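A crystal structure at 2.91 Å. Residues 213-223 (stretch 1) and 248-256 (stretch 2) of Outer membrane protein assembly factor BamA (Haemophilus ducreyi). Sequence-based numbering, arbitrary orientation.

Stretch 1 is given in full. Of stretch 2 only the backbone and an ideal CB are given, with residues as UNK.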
# COMPACT_ATOMS: atom_id res chain seq x y z
N TYR A 213 3.03 0.51 16.81
CA TYR A 213 2.43 1.36 17.81
C TYR A 213 3.37 2.50 18.01
O TYR A 213 4.21 2.70 17.14
CB TYR A 213 2.05 0.54 19.04
CG TYR A 213 0.99 -0.44 18.59
CD1 TYR A 213 1.34 -1.68 18.05
CD2 TYR A 213 -0.36 -0.09 18.58
CE1 TYR A 213 0.39 -2.56 17.58
CE2 TYR A 213 -1.33 -0.96 18.11
CZ TYR A 213 -0.96 -2.20 17.61
OH TYR A 213 -1.93 -3.06 17.14
N PHE A 214 3.22 3.27 19.07
CA PHE A 214 3.92 4.55 19.25
C PHE A 214 2.89 5.36 19.94
O PHE A 214 3.18 6.23 20.76
CB PHE A 214 4.27 5.28 17.95
CG PHE A 214 5.10 6.49 18.17
CD1 PHE A 214 6.46 6.37 18.42
CD2 PHE A 214 4.53 7.74 18.18
CE1 PHE A 214 7.24 7.49 18.65
CE2 PHE A 214 5.30 8.86 18.41
CZ PHE A 214 6.67 8.73 18.65
N THR A 215 1.65 5.10 19.54
CA THR A 215 0.51 5.42 20.35
C THR A 215 -0.34 4.16 20.41
O THR A 215 -0.39 3.40 19.43
CB THR A 215 -0.30 6.56 19.76
OG1 THR A 215 -1.07 6.07 18.66
CG2 THR A 215 0.62 7.67 19.30
N LYS A 216 -0.99 3.93 21.56
CA LYS A 216 -1.91 2.82 21.78
C LYS A 216 -2.93 2.73 20.64
O LYS A 216 -3.42 1.64 20.28
CB LYS A 216 -2.65 3.06 23.09
CG LYS A 216 -2.64 1.89 24.08
CD LYS A 216 -1.68 2.16 25.26
CE LYS A 216 -1.70 1.01 26.28
NZ LYS A 216 -0.81 1.26 27.45
N ASP A 217 -3.23 3.88 20.06
CA ASP A 217 -4.32 4.01 19.12
C ASP A 217 -3.91 3.61 17.69
O ASP A 217 -4.70 3.73 16.75
CB ASP A 217 -4.84 5.45 19.16
CG ASP A 217 -4.70 6.09 20.54
OD1 ASP A 217 -5.02 5.43 21.56
OD2 ASP A 217 -4.26 7.26 20.62
N GLY A 218 -2.68 3.13 17.53
CA GLY A 218 -2.26 2.60 16.25
C GLY A 218 -1.44 3.50 15.35
O GLY A 218 -1.13 3.12 14.22
N VAL A 219 -1.09 4.69 15.82
CA VAL A 219 -0.20 5.55 15.03
C VAL A 219 1.16 4.87 14.91
O VAL A 219 1.69 4.35 15.90
CB VAL A 219 -0.03 6.94 15.68
CG1 VAL A 219 0.97 7.78 14.88
CG2 VAL A 219 -1.37 7.64 15.77
N SER A 220 1.73 4.86 13.71
CA SER A 220 3.01 4.19 13.49
C SER A 220 4.17 5.18 13.37
O SER A 220 4.00 6.30 12.88
CB SER A 220 2.95 3.31 12.25
OG SER A 220 2.95 4.09 11.07
N LEU A 221 5.36 4.76 13.81
CA LEU A 221 6.54 5.59 13.65
C LEU A 221 7.56 4.83 12.85
O LEU A 221 8.10 3.84 13.32
CB LEU A 221 7.13 5.97 15.01
CG LEU A 221 7.92 7.28 15.10
CD1 LEU A 221 9.30 7.06 15.72
CD2 LEU A 221 8.00 7.98 13.74
N GLY A 222 7.82 5.29 11.64
CA GLY A 222 8.82 4.68 10.79
C GLY A 222 10.11 5.48 10.77
O GLY A 222 10.12 6.71 10.66
N GLY A 223 11.23 4.78 10.87
CA GLY A 223 12.53 5.40 10.69
C GLY A 223 13.23 4.80 9.49
O GLY A 223 13.10 3.60 9.24
N UNK A 248 18.03 10.44 5.96
CA UNK A 248 17.43 9.72 7.06
C UNK A 248 16.11 10.37 7.39
O UNK A 248 15.95 11.57 7.18
CB UNK A 248 18.35 9.69 8.28
N UNK A 249 15.16 9.63 7.92
CA UNK A 249 13.84 10.21 8.00
C UNK A 249 12.90 9.48 8.92
O UNK A 249 12.87 8.26 8.97
CB UNK A 249 13.22 10.27 6.60
N UNK A 250 12.07 10.26 9.60
CA UNK A 250 11.07 9.68 10.46
C UNK A 250 9.71 10.05 9.92
O UNK A 250 9.48 11.21 9.60
CB UNK A 250 11.24 10.14 11.91
N UNK A 251 8.83 9.08 9.78
CA UNK A 251 7.51 9.40 9.28
C UNK A 251 6.36 8.75 10.07
O UNK A 251 6.34 7.53 10.25
CB UNK A 251 7.42 8.98 7.81
N UNK A 252 5.43 9.59 10.52
CA UNK A 252 4.28 9.21 11.35
C UNK A 252 3.12 8.78 10.50
O UNK A 252 2.66 9.53 9.66
CB UNK A 252 3.85 10.37 12.26
N UNK A 253 2.63 7.56 10.73
CA UNK A 253 1.51 7.01 9.97
C UNK A 253 0.25 6.92 10.81
O UNK A 253 0.31 6.57 11.99
CB UNK A 253 1.87 5.63 9.42
N UNK A 254 -0.89 7.25 10.20
CA UNK A 254 -2.16 7.38 10.91
C UNK A 254 -3.24 6.56 10.23
O UNK A 254 -3.62 6.87 9.10
CB UNK A 254 -2.59 8.85 10.99
N UNK A 255 -3.72 5.51 10.91
CA UNK A 255 -4.58 4.46 10.36
C UNK A 255 -6.06 4.67 10.62
O UNK A 255 -6.58 4.01 11.51
CB UNK A 255 -4.16 3.10 10.94
N UNK A 256 -6.72 5.51 9.83
CA UNK A 256 -8.06 6.01 10.19
C UNK A 256 -9.30 5.17 9.86
O UNK A 256 -10.15 4.98 10.70
CB UNK A 256 -8.24 7.37 9.51

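Stretch 2 runs antiparallel to the strand 220-223, and four backbone hydrogen bonds fix the register before any side chain is chosen. Position 248 lies beyond the reach of stretch 1, its CB having nothing of that stretch within 5.5 Å, so the contact sets no preference; the residue is Ala248. At 249 the CB points sideways into open space and many side chains would do. The residue is Ser249, and its backbone does the work: its O receives a CA-H...O contact from Gly223 CA at 3.4 Å.

Position 250 pairs with Gly223. An ideal CB would stand 3.8 Å from Gly222 O and 4.3 Å from Leu221 CD2, so there is room for a small or apolar side chain. The deposited residue is Gly250, which this contact does not demand; its CA lies 3.1 Å from Gly222 O.

Position 251 pairs with Gly222 through two hydrogen bonds, its N to Gly222 O at 2.8 Å and Gly222 N to its O at 3.0 Å. Gly222 offers no side chain opposite, so extended, beta-branched or polar residues all suit. Thr251 is there, with an off-well chi1 of 104°. Water 1 donates to Thr251 O at 2.8 Å and also hydrogen-bonds Ser220 OG at 2.5 Å, tying the carbonyl to the neighbouring side chain.

At 252 the CB shares a face with Leu221, with Val219 CG1 at 4.7 Å and Leu221 CD2 at 5.0 Å. These methyls, with the Phe214 ring beyond, suit a medium-sized or long apolar chain such as Leu, Ile or Met. Leu252 extends its CD2 to 3.6 Å from Leu221 CD2, 4.1 Å from Val219 CG1 and 4.2 Å from Phe214 CE2, one methyl meeting all three.

Position 253 is the strictest. Its N donates to Ser220 O and its O accepts from Ser220 N, both at 2.8 Å, and an ideal CB would fall 2.5 Å from Ser220 OG, a clash with that side chain as placed. Glycine fits, and the residue is Gly253.

At 254 the CB points away, yet Val219 CG2 is 5.1 Å from it, so a long apolar or aromatic chain could turn back. Phe254, with chi1 in m, brings CE1 to 3.6 Å from Val219 CG1.

At 255 the CA-to-CB bond points toward stretch 1, and the ideal CB lies 4.5 Å from Gly218 O, at the end of the turn. The phi of -97° excludes little and is tolerable for proline; a compact side chain suits the space, though other modest ones would also serve. Pro255 sets CG 3.2 Å from Gly218 O and CD 4.1 Å from Val219 CA. Position 256 is out of reach and unconstrained here; it is Val256.

Stretch 2, residues 248-256: ASGTLGFPV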
# COMPACT_ATOMS: atom_id res chain seq x y z
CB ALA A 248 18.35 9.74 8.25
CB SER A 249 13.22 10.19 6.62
OG SER A 249 12.63 8.93 6.38
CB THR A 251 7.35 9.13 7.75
OG1 THR A 251 6.60 7.93 7.55
CG2 THR A 251 8.70 9.05 7.01
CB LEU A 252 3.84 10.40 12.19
CG LEU A 252 4.60 10.66 13.50
CD1 LEU A 252 3.93 11.73 14.36
CD2 LEU A 252 4.73 9.38 14.29
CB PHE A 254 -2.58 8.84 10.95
CG PHE A 254 -1.56 9.73 11.57
CD1 PHE A 254 -1.53 9.92 12.95
CD2 PHE A 254 -0.61 10.37 10.79
CE1 PHE A 254 -0.59 10.74 13.53
CE2 PHE A 254 0.35 11.20 11.36
CZ PHE A 254 0.36 11.38 12.73
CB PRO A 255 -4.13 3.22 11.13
CG PRO A 255 -3.70 3.74 12.45
CD PRO A 255 -3.22 5.17 12.25
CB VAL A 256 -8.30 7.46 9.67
CG1 VAL A 256 -7.33 8.43 10.34
CG2 VAL A 256 -8.15 7.54 8.18
O HOH W 1 5.13 4.98 10.15
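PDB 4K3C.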